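Local coordinates for acetyl-CoA acetyltransferase (PDB 4EGV), which adopts the thiolase fold as a monomer and may have acyltransferase activity, as inferred for its family, at residues Q194-R205 with L307-A315; K450-Y460 with P501-P510. All coordinates share one frame; numbering follows the deposited sequence.

Contact 1 (Q194-R205 with L307-A315)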
loop_
_atom_site.group_PDB
_atom_site.type_symbol
_atom_site.label_atom_id
_atom_site.label_comp_id
_atom_site.label_asym_id
_atom_site.label_seq_id
_atom_site.Cartn_x
_atom_site.Cartn_y
_atom_site.Cartn_z
ATOM N N GLN A 194 -11.013 -3.572 -9.244
ATOM C CA GLN A 194 -11.232 -4.307 -8.002
ATOM C C GLN A 194 -11.349 -3.413 -6.802
ATOM O O GLN A 194 -12.106 -3.714 -5.900
ATOM C CB GLN A 194 -10.111 -5.300 -7.778
ATOM C CG GLN A 194 -10.578 -6.717 -7.889
ATOM C CD GLN A 194 -9.483 -7.676 -8.271
ATOM O OE1 GLN A 194 -8.749 -7.457 -9.246
ATOM N NE2 GLN A 194 -9.360 -8.760 -7.498
ATOM N N TYR A 195 -10.588 -2.320 -6.803
ATOM C CA TYR A 195 -10.706 -1.288 -5.812
ATOM C C TYR A 195 -11.996 -0.515 -5.910
ATOM O O TYR A 195 -12.454 0.024 -4.912
ATOM C CB TYR A 195 -9.515 -0.334 -5.867
ATOM C CG TYR A 195 -8.379 -0.782 -4.972
ATOM C CD1 TYR A 195 -8.445 -0.638 -3.578
ATOM C CD2 TYR A 195 -7.253 -1.396 -5.517
ATOM C CE1 TYR A 195 -7.401 -1.069 -2.772
ATOM C CE2 TYR A 195 -6.201 -1.828 -4.718
ATOM C CZ TYR A 195 -6.278 -1.659 -3.361
ATOM O OH TYR A 195 -5.256 -2.105 -2.596
ATOM N N GLY A 196 -12.564 -0.464 -7.112
ATOM C CA GLY A 196 -13.842 0.145 -7.343
ATOM C C GLY A 196 -14.919 -0.550 -6.563
ATOM O O GLY A 196 -15.793 0.112 -5.990
ATOM N N LEU A 197 -14.867 -1.877 -6.551
ATOM C CA LEU A 197 -15.845 -2.689 -5.834
ATOM C C LEU A 197 -15.799 -2.462 -4.308
ATOM O O LEU A 197 -16.818 -2.434 -3.624
ATOM C CB LEU A 197 -15.639 -4.170 -6.150
ATOM C CG LEU A 197 -16.086 -4.643 -7.532
ATOM C CD1 LEU A 197 -15.362 -5.853 -8.034
ATOM C CD2 LEU A 197 -17.566 -4.793 -7.620
ATOM N N LEU A 198 -14.598 -2.315 -3.772
ATOM C CA LEU A 198 -14.376 -2.114 -2.354
ATOM C C LEU A 198 -14.832 -0.771 -1.916
ATOM O O LEU A 198 -15.379 -0.608 -0.886
ATOM C CB LEU A 198 -12.884 -2.227 -2.019
ATOM C CG LEU A 198 -12.238 -3.541 -1.578
ATOM C CD1 LEU A 198 -12.648 -4.667 -2.393
ATOM C CD2 LEU A 198 -10.790 -3.441 -1.539
ATOM N N GLU A 199 -14.533 0.201 -2.733
ATOM C CA GLU A 199 -14.956 1.545 -2.554
ATOM C C GLU A 199 -16.454 1.744 -2.646
ATOM O O GLU A 199 -16.952 2.526 -1.934
ATOM C CB GLU A 199 -14.227 2.390 -3.555
ATOM C CG GLU A 199 -14.068 3.794 -3.172
ATOM C CD GLU A 199 -12.804 4.108 -2.449
ATOM O OE1 GLU A 199 -12.895 4.638 -1.360
ATOM O OE2 GLU A 199 -11.732 3.895 -2.974
ATOM N N ASN A 200 -17.165 1.004 -3.489
ATOM C CA ASN A 200 -18.599 1.096 -3.561
ATOM C C ASN A 200 -19.263 0.292 -2.468
ATOM O O ASN A 200 -20.334 0.592 -2.044
ATOM C CB ASN A 200 -19.088 0.685 -4.932
ATOM C CG ASN A 200 -18.971 1.756 -5.920
ATOM O OD1 ASN A 200 -19.083 2.884 -5.609
ATOM N ND2 ASN A 200 -18.738 1.399 -7.120
ATOM N N ALA A 201 -18.575 -0.706 -1.982
ATOM C CA ALA A 201 -19.012 -1.447 -0.790
ATOM C C ALA A 201 -18.948 -0.622 0.524
ATOM O O ALA A 201 -19.773 -0.814 1.420
ATOM C CB ALA A 201 -18.271 -2.756 -0.667
ATOM N N ARG A 202 -17.978 0.286 0.619
ATOM C CA ARG A 202 -17.828 1.160 1.771
ATOM C C ARG A 202 -18.866 2.269 1.700
ATOM O O ARG A 202 -19.375 2.744 2.716
ATOM C CB ARG A 202 -16.422 1.752 1.807
ATOM C CG ARG A 202 -16.130 2.623 2.989
ATOM C CD ARG A 202 -14.770 3.232 2.945
ATOM N NE ARG A 202 -14.631 4.214 4.007
ATOM C CZ ARG A 202 -14.914 5.511 3.887
ATOM N NH1 ARG A 202 -15.319 5.986 2.724
ATOM N NH2 ARG A 202 -14.783 6.337 4.932
ATOM N N ARG A 203 -19.183 2.677 0.485
ATOM C CA ARG A 203 -20.238 3.652 0.287
ATOM C C ARG A 203 -21.602 3.127 0.735
ATOM O O ARG A 203 -22.398 3.877 1.305
ATOM C CB ARG A 203 -20.296 4.122 -1.159
ATOM C CG ARG A 203 -21.291 5.233 -1.343
ATOM C CD ARG A 203 -21.383 5.763 -2.724
ATOM N NE ARG A 203 -21.944 4.803 -3.664
ATOM C CZ ARG A 203 -23.235 4.574 -3.847
ATOM N NH1 ARG A 203 -24.109 5.226 -3.142
ATOM N NH2 ARG A 203 -23.647 3.697 -4.740
ATOM N N ALA A 204 -21.856 1.845 0.465
ATOM C CA ALA A 204 -23.041 1.133 0.954
ATOM C C ALA A 204 -23.160 1.170 2.467
ATOM O O ALA A 204 -24.118 1.712 2.984
ATOM C CB ALA A 204 -23.033 -0.295 0.466
ATOM N N ARG A 205 -22.172 0.614 3.170
ATOM C CA ARG A 205 -22.168 0.610 4.632
ATOM C C ARG A 205 -22.363 1.991 5.272
ATOM O O ARG A 205 -23.088 2.100 6.236
ATOM C CB ARG A 205 -20.932 -0.084 5.205
ATOM C CG ARG A 205 -21.073 -0.374 6.696
ATOM C CD ARG A 205 -19.775 -0.726 7.367
ATOM N NE ARG A 205 -18.822 0.384 7.443
ATOM C CZ ARG A 205 -17.732 0.482 6.690
ATOM N NH1 ARG A 205 -17.463 -0.446 5.778
ATOM N NH2 ARG A 205 -16.918 1.515 6.835
ATOM N N LEU A 307 -11.075 -11.894 -1.868
ATOM C CA LEU A 307 -12.076 -10.882 -1.912
ATOM C C LEU A 307 -13.478 -11.390 -1.687
ATOM O O LEU A 307 -14.156 -10.876 -0.931
ATOM C CB LEU A 307 -11.949 -10.063 -3.186
ATOM C CG LEU A 307 -12.986 -8.990 -3.393
ATOM C CD1 LEU A 307 -12.963 -8.056 -2.263
ATOM C CD2 LEU A 307 -12.706 -8.284 -4.671
ATOM N N LEU A 308 -13.960 -12.417 -2.277
ATOM C CA LEU A 308 -15.364 -12.723 -2.012
ATOM C C LEU A 308 -15.718 -13.454 -0.688
ATOM O O LEU A 308 -16.880 -13.740 -0.423
ATOM C CB LEU A 308 -15.809 -13.562 -3.162
ATOM C CG LEU A 308 -16.388 -13.006 -4.455
ATOM C CD1 LEU A 308 -16.946 -11.615 -4.465
ATOM C CD2 LEU A 308 -15.710 -13.495 -5.717
ATOM N N GLU A 309 -14.708 -13.790 0.106
ATOM C CA GLU A 309 -14.893 -14.499 1.371
ATOM C C GLU A 309 -15.055 -13.517 2.541
ATOM O O GLU A 309 -15.557 -13.885 3.596
ATOM C CB GLU A 309 -13.699 -15.436 1.631
ATOM C CG GLU A 309 -13.694 -16.768 0.841
ATOM C CD GLU A 309 -12.351 -17.570 0.926
ATOM O OE1 GLU A 309 -11.392 -17.176 1.664
ATOM O OE2 GLU A 309 -12.264 -18.621 0.238
ATOM N N ARG A 310 -14.630 -12.269 2.332
ATOM C CA ARG A 310 -14.565 -11.230 3.381
ATOM C C ARG A 310 -15.925 -10.862 3.939
ATOM O O ARG A 310 -16.874 -10.665 3.179
ATOM C CB ARG A 310 -13.857 -9.959 2.877
ATOM C CG ARG A 310 -12.452 -10.184 2.481
ATOM C CD ARG A 310 -11.770 -8.960 1.967
ATOM N NE ARG A 310 -10.515 -9.376 1.348
ATOM C CZ ARG A 310 -9.700 -8.607 0.649
ATOM N NH1 ARG A 310 -9.957 -7.313 0.471
ATOM N NH2 ARG A 310 -8.620 -9.162 0.143
ATOM N N ALA A 311 -15.998 -10.758 5.268
ATOM C CA ALA A 311 -17.237 -10.454 5.986
ATOM C C ALA A 311 -17.874 -9.143 5.473
ATOM O O ALA A 311 -19.070 -9.059 5.224
ATOM C CB ALA A 311 -16.987 -10.420 7.489
ATOM N N ASP A 312 -17.043 -8.130 5.294
ATOM C CA ASP A 312 -17.475 -6.879 4.715
ATOM C C ASP A 312 -16.522 -6.517 3.587
ATOM O O ASP A 312 -15.352 -6.288 3.820
ATOM C CB ASP A 312 -17.455 -5.796 5.777
ATOM C CG ASP A 312 -18.283 -4.579 5.391
ATOM O OD1 ASP A 312 -18.803 -4.529 4.244
ATOM O OD2 ASP A 312 -18.413 -3.663 6.244
ATOM N N ILE A 313 -17.019 -6.481 2.361
ATOM C CA ILE A 313 -16.179 -6.108 1.233
ATOM C C ILE A 313 -15.683 -4.666 1.381
ATOM O O ILE A 313 -14.572 -4.350 0.958
ATOM C CB ILE A 313 -16.884 -6.357 -0.133
ATOM C CG1 ILE A 313 -17.109 -7.860 -0.317
ATOM C CG2 ILE A 313 -16.039 -5.849 -1.303
ATOM C CD1 ILE A 313 -17.970 -8.279 -1.511
ATOM N N GLY A 314 -16.487 -3.827 2.027
ATOM C CA GLY A 314 -16.164 -2.421 2.237
ATOM C C GLY A 314 -15.192 -2.082 3.359
ATOM O O GLY A 314 -14.919 -0.911 3.617
ATOM N N ALA A 315 -14.669 -3.098 4.038
ATOM C CA ALA A 315 -13.701 -2.896 5.108
ATOM C C ALA A 315 -12.611 -3.937 5.056
ATOM O O ALA A 315 -12.728 -4.961 4.413
ATOM C CB ALA A 315 -14.375 -2.885 6.489
#
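The guanidinium group of Arg-205 meets the 307-315 loop at its edge, where the backbone carbonyl of Gly-314 lies near its plane, while the carboxylate of Asp-312 approaches obliquely. NH1 gives a weak hydrogen bond to Gly-314 O (3.4 Å) and an equally long, weak one to Asp-312 OD2 (3.4 Å), the latter as part of a salt bridge in which the guanidinium and carboxylate planes stand 88° apart. In Arg-205 the chain leaves extended, CG opposite the backbone N (chi1 -167°), then bends at chi3 (68°), which turns NH1 toward Gly-314 O and Asp-312 OD2. The guanidinium of Arg-310 carries Leu-307 CA on one face and Leu-198 CD2 at an edge; its NE bonds to Pro-305 O and its NH1 to Ile-411 O.

The rest of the contact is mostly side-chain packing, partly on the loop backbone. Leu-198 CD1 touches Leu-307 CD1 and lies 3.8 Å from Ile-313 CG2, the Leu-198 and Ile-313 side chains crossing at about a right angle. One helical turn on, the methyl of Ala-201 rests on the backbone of the turn, with CB 3.4 Å from Gly-314 N and 3.9 Å from Ile-313 CG2. The backbones come nearest where Gly-314 CA lies 4.0 Å from Arg-202 CA. Residues 312-315 form a type I turn, within which Asp-312 OD1 accepts from Gly-314 N in an Asx turn.

Asp-312 thus uses one carboxylate oxygen to shape its own turn and the other to meet the helix. Both Arg-205 bonds are weak and lie at the exposed end, and the contact also rests on the packing of Leu-198 and Ala-201 against Leu-307, Ile-313 and Gly-314.

Contact 2 (K450-Y460 with P501-P510); sequences KADGTGTIETY and PIGAKIVVTP
Strand 453-460 pairs antiparallel with strand 505-509, the N-to-C directions of the two short segments 130° apart, through two-way hydrogen bonds between Gly-453 and Val-508 and between Gly-455 and Ile-506. Thr-454 with Val-507 and Thr-456 with Lys-505 are the alternating non-hydrogen-bonded pairs. Pairing runs on into the type II turn 501-504, where Ile-457 N donates to Ala-504 O (3.2 Å) and Gly-503 N to Ile-457 O (2.8 Å).

At the turn, Pro-501 CG sits over one face of the Tyr-460 ring, 3.4 Å from its centroid and 20° off the normal, in a CH-pi contact. A chi1 of 67° sets the Tyr-460 ring on the side flanked by both its own backbone N and C; its OH bonds to Arg-203. Ile-457 sends CD1 between Pro-501 CB, Ala-504 CB and Ile-506 CG2, the last 4.1 Å away, and crosses the Ile-506 side chain at about a right angle. On the face opposite Ile-506 and Val-508, Thr-456 turns its methyl CG2 onto Gly-503 CA, while Lys-505 CD lies near Thr-454 OG1. Further along, Val-508 CG1 meets Ala-451 CB at 4.1 Å, on the same side of the sheet as Ile-506, where both valine and isoleucine also touch Phe-483. Beyond the strand, the ring of Pro-510 packs on the Asp-452 carboxylate, CD 3.5 Å from CG of the aspartate.

Glu-458 and Thr-459 both face Ile-474 on the other neighbouring strand, a classic beta bulge. Strand 453-463 is the central strand of a five-stranded antiparallel sheet in the additional C-terminal domain of type 1 thiolase-like proteins, and 505-509 lies between it and the outermost strand 516-519.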
loop_
_atom_site.group_PDB
_atom_site.type_symbol
_atom_site.label_atom_id
_atom_site.label_comp_id
_atom_site.label_asym_id
_atom_site.label_seq_id
_atom_site.Cartn_x
_atom_site.Cartn_y
_atom_site.Cartn_z
ATOM N N LYS A 450 -21.690 -20.730 -9.975
ATOM C CA LYS A 450 -22.654 -20.768 -11.082
ATOM C C LYS A 450 -24.055 -20.329 -10.666
ATOM O O LYS A 450 -24.959 -21.129 -10.613
ATOM C CB LYS A 450 -22.721 -22.177 -11.668
ATOM C CG LYS A 450 -21.407 -22.708 -12.211
ATOM C CD LYS A 450 -21.666 -23.979 -13.004
ATOM C CE LYS A 450 -20.485 -24.334 -13.908
ATOM N NZ LYS A 450 -19.635 -25.347 -13.251
ATOM N N ALA A 451 -24.226 -19.049 -10.390
ATOM C CA ALA A 451 -25.482 -18.527 -9.849
ATOM C C ALA A 451 -26.611 -18.366 -10.877
ATOM O O ALA A 451 -26.446 -17.710 -11.922
ATOM C CB ALA A 451 -25.243 -17.216 -9.131
ATOM N N ASP A 452 -27.763 -18.945 -10.537
ATOM C CA ASP A 452 -28.940 -18.982 -11.390
ATOM C C ASP A 452 -30.175 -18.588 -10.571
ATOM O O ASP A 452 -30.700 -19.396 -9.809
ATOM C CB ASP A 452 -29.109 -20.404 -11.961
ATOM C CG ASP A 452 -30.104 -20.475 -13.128
ATOM O OD1 ASP A 452 -30.672 -19.429 -13.530
ATOM O OD2 ASP A 452 -30.304 -21.593 -13.653
ATOM N N GLY A 453 -30.649 -17.357 -10.717
ATOM C CA GLY A 453 -31.851 -16.961 -10.008
ATOM C C GLY A 453 -31.942 -15.477 -9.769
ATOM O O GLY A 453 -31.473 -14.680 -10.567
ATOM N N THR A 454 -32.566 -15.111 -8.661
ATOM C CA THR A 454 -32.786 -13.720 -8.337
ATOM C C THR A 454 -31.903 -13.313 -7.147
ATOM O O THR A 454 -31.792 -14.038 -6.147
ATOM C CB THR A 454 -34.306 -13.414 -8.100
ATOM O OG1 THR A 454 -34.482 -12.004 -7.915
ATOM C CG2 THR A 454 -34.882 -14.175 -6.884
ATOM N N GLY A 455 -31.275 -12.151 -7.273
ATOM C CA GLY A 455 -30.309 -11.708 -6.300
ATOM C C GLY A 455 -30.347 -10.229 -6.065
ATOM O O GLY A 455 -31.042 -9.501 -6.747
ATOM N N THR A 456 -29.582 -9.807 -5.069
ATOM C CA THR A 456 -29.430 -8.400 -4.670
ATOM C C THR A 456 -27.996 -7.923 -4.972
ATOM O O THR A 456 -27.026 -8.659 -4.778
ATOM C CB THR A 456 -29.785 -8.208 -3.133
ATOM O OG1 THR A 456 -31.102 -8.709 -2.869
ATOM C CG2 THR A 456 -29.701 -6.719 -2.666
ATOM N N ILE A 457 -27.883 -6.693 -5.471
ATOM C CA ILE A 457 -26.591 -6.047 -5.683
ATOM C C ILE A 457 -25.948 -5.682 -4.326
ATOM O O ILE A 457 -26.540 -4.955 -3.533
ATOM C CB ILE A 457 -26.743 -4.818 -6.576
ATOM C CG1 ILE A 457 -27.146 -5.253 -7.978
ATOM C CG2 ILE A 457 -25.461 -4.054 -6.622
ATOM C CD1 ILE A 457 -27.431 -4.132 -8.916
ATOM N N GLU A 458 -24.757 -6.212 -4.041
ATOM C CA GLU A 458 -24.055 -5.812 -2.822
ATOM C C GLU A 458 -23.059 -4.700 -3.130
ATOM O O GLU A 458 -22.939 -3.734 -2.378
ATOM C CB GLU A 458 -23.383 -7.003 -2.121
ATOM C CG GLU A 458 -23.007 -6.690 -0.678
ATOM C CD GLU A 458 -22.240 -7.795 0.008
ATOM O OE1 GLU A 458 -22.109 -8.881 -0.578
ATOM O OE2 GLU A 458 -21.747 -7.573 1.126
ATOM N N THR A 459 -22.372 -4.857 -4.255
ATOM C CA THR A 459 -21.452 -3.856 -4.777
ATOM C C THR A 459 -21.270 -4.029 -6.296
ATOM O O THR A 459 -21.704 -5.006 -6.891
ATOM C CB THR A 459 -20.122 -3.852 -3.999
ATOM O OG1 THR A 459 -19.308 -2.756 -4.421
ATOM C CG2 THR A 459 -19.394 -5.152 -4.177
ATOM N N TYR A 460 -20.643 -3.042 -6.910
ATOM C CA TYR A 460 -20.620 -2.895 -8.347
ATOM C C TYR A 460 -19.446 -2.006 -8.753
ATOM O O TYR A 460 -18.885 -1.241 -7.957
ATOM C CB TYR A 460 -21.939 -2.255 -8.834
ATOM C CG TYR A 460 -22.117 -0.809 -8.391
ATOM C CD1 TYR A 460 -21.796 0.253 -9.240
ATOM C CD2 TYR A 460 -22.592 -0.508 -7.112
ATOM C CE1 TYR A 460 -21.938 1.572 -8.836
ATOM C CE2 TYR A 460 -22.744 0.819 -6.691
ATOM C CZ TYR A 460 -22.416 1.862 -7.568
ATOM O OH TYR A 460 -22.555 3.171 -7.160
ATOM N N PRO A 501 -27.466 1.835 -7.060
ATOM C CA PRO A 501 -27.919 0.460 -7.285
ATOM C C PRO A 501 -27.949 -0.423 -6.044
ATOM O O PRO A 501 -28.709 -1.390 -6.025
ATOM C CB PRO A 501 -26.892 -0.082 -8.284
ATOM C CG PRO A 501 -25.659 0.703 -8.009
ATOM C CD PRO A 501 -26.127 2.077 -7.627
ATOM N N ILE A 502 -27.142 -0.120 -5.032
ATOM C CA ILE A 502 -27.072 -0.999 -3.909
ATOM C C ILE A 502 -28.394 -1.608 -3.536
ATOM O O ILE A 502 -29.314 -0.911 -3.168
ATOM C CB ILE A 502 -26.654 -0.203 -2.740
ATOM C CG1 ILE A 502 -25.508 0.686 -3.143
ATOM C CG2 ILE A 502 -26.264 -1.118 -1.651
ATOM C CD1 ILE A 502 -25.885 1.619 -4.222
ATOM N N GLY A 503 -28.516 -2.916 -3.581
ATOM C CA GLY A 503 -29.745 -3.495 -3.083
ATOM C C GLY A 503 -30.825 -3.730 -4.105
ATOM O O GLY A 503 -31.887 -4.212 -3.780
ATOM N N ALA A 504 -30.546 -3.391 -5.344
ATOM C CA ALA A 504 -31.500 -3.547 -6.405
ATOM C C ALA A 504 -31.607 -4.972 -6.834
ATOM O O ALA A 504 -30.634 -5.676 -6.822
ATOM C CB ALA A 504 -31.094 -2.726 -7.539
ATOM N N LYS A 505 -32.805 -5.385 -7.224
ATOM C CA LYS A 505 -33.045 -6.771 -7.599
ATOM C C LYS A 505 -32.650 -6.987 -9.046
ATOM O O LYS A 505 -32.943 -6.172 -9.919
ATOM C CB LYS A 505 -34.527 -7.127 -7.388
ATOM C CG LYS A 505 -34.975 -7.318 -5.917
ATOM C CD LYS A 505 -34.567 -8.733 -5.376
ATOM C CE LYS A 505 -35.339 -9.182 -4.110
ATOM N NZ LYS A 505 -35.435 -8.101 -3.098
ATOM N N ILE A 506 -31.956 -8.085 -9.278
ATOM C CA ILE A 506 -31.474 -8.452 -10.602
ATOM C C ILE A 506 -31.667 -9.943 -10.832
ATOM O O ILE A 506 -31.800 -10.720 -9.878
ATOM C CB ILE A 506 -29.953 -8.134 -10.784
ATOM C CG1 ILE A 506 -29.131 -8.574 -9.561
ATOM C CG2 ILE A 506 -29.743 -6.670 -11.118
ATOM C CD1 ILE A 506 -27.880 -9.278 -9.914
ATOM N N VAL A 507 -31.665 -10.344 -12.097
ATOM C CA VAL A 507 -31.756 -11.759 -12.448
ATOM C C VAL A 507 -30.428 -12.176 -13.103
ATOM O O VAL A 507 -29.997 -11.569 -14.069
ATOM C CB VAL A 507 -33.096 -12.114 -13.278
ATOM C CG1 VAL A 507 -32.939 -11.943 -14.769
ATOM C CG2 VAL A 507 -33.591 -13.536 -12.998
ATOM N N VAL A 508 -29.771 -13.179 -12.534
ATOM C CA VAL A 508 -28.472 -13.655 -13.006
ATOM C C VAL A 508 -28.658 -15.015 -13.697
ATOM O O VAL A 508 -29.378 -15.876 -13.200
ATOM C CB VAL A 508 -27.408 -13.697 -11.825
ATOM C CG1 VAL A 508 -27.932 -14.447 -10.614
ATOM C CG2 VAL A 508 -26.105 -14.303 -12.238
ATOM N N THR A 509 -28.026 -15.182 -14.862
ATOM C CA THR A 509 -28.011 -16.461 -15.619
ATOM C C THR A 509 -26.597 -17.028 -15.702
ATOM O O THR A 509 -25.712 -16.347 -16.174
ATOM C CB THR A 509 -28.487 -16.261 -17.086
ATOM O OG1 THR A 509 -29.353 -15.129 -17.167
ATOM C CG2 THR A 509 -29.208 -17.526 -17.625
ATOM N N PRO A 510 -26.384 -18.286 -15.285
ATOM C CA PRO A 510 -25.035 -18.844 -15.304
ATOM C C PRO A 510 -24.396 -18.886 -16.708
ATOM O O PRO A 510 -25.093 -18.785 -17.721
ATOM C CB PRO A 510 -25.243 -20.271 -14.787
ATOM C CG PRO A 510 -26.631 -20.592 -15.162
ATOM C CD PRO A 510 -27.384 -19.310 -14.964
#

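From the N terminus, the chain first builds strands of the large thiolase sheet, then helix 191-206. Contact 1 closes a loop of 101 residues, bringing the segment between strand 294-303 and helix 317-330 back to that helix. The chain then completes the large sheet and enters the C-terminal domain, where contact 2 closes a shorter loop of 40 residues holding two strands and helix 490-498. The loops follow in series, neither nested nor crossed. The centres of contact 1 and contact 2 are about 16 Å apart. Helix 191-206 bridges them: Leu-197 O is probably hydrogen-bonded to Thr-459 OG1, and Arg-203 NH2 to Tyr-460 OH, tying the C-terminal sheet to the thiolase body.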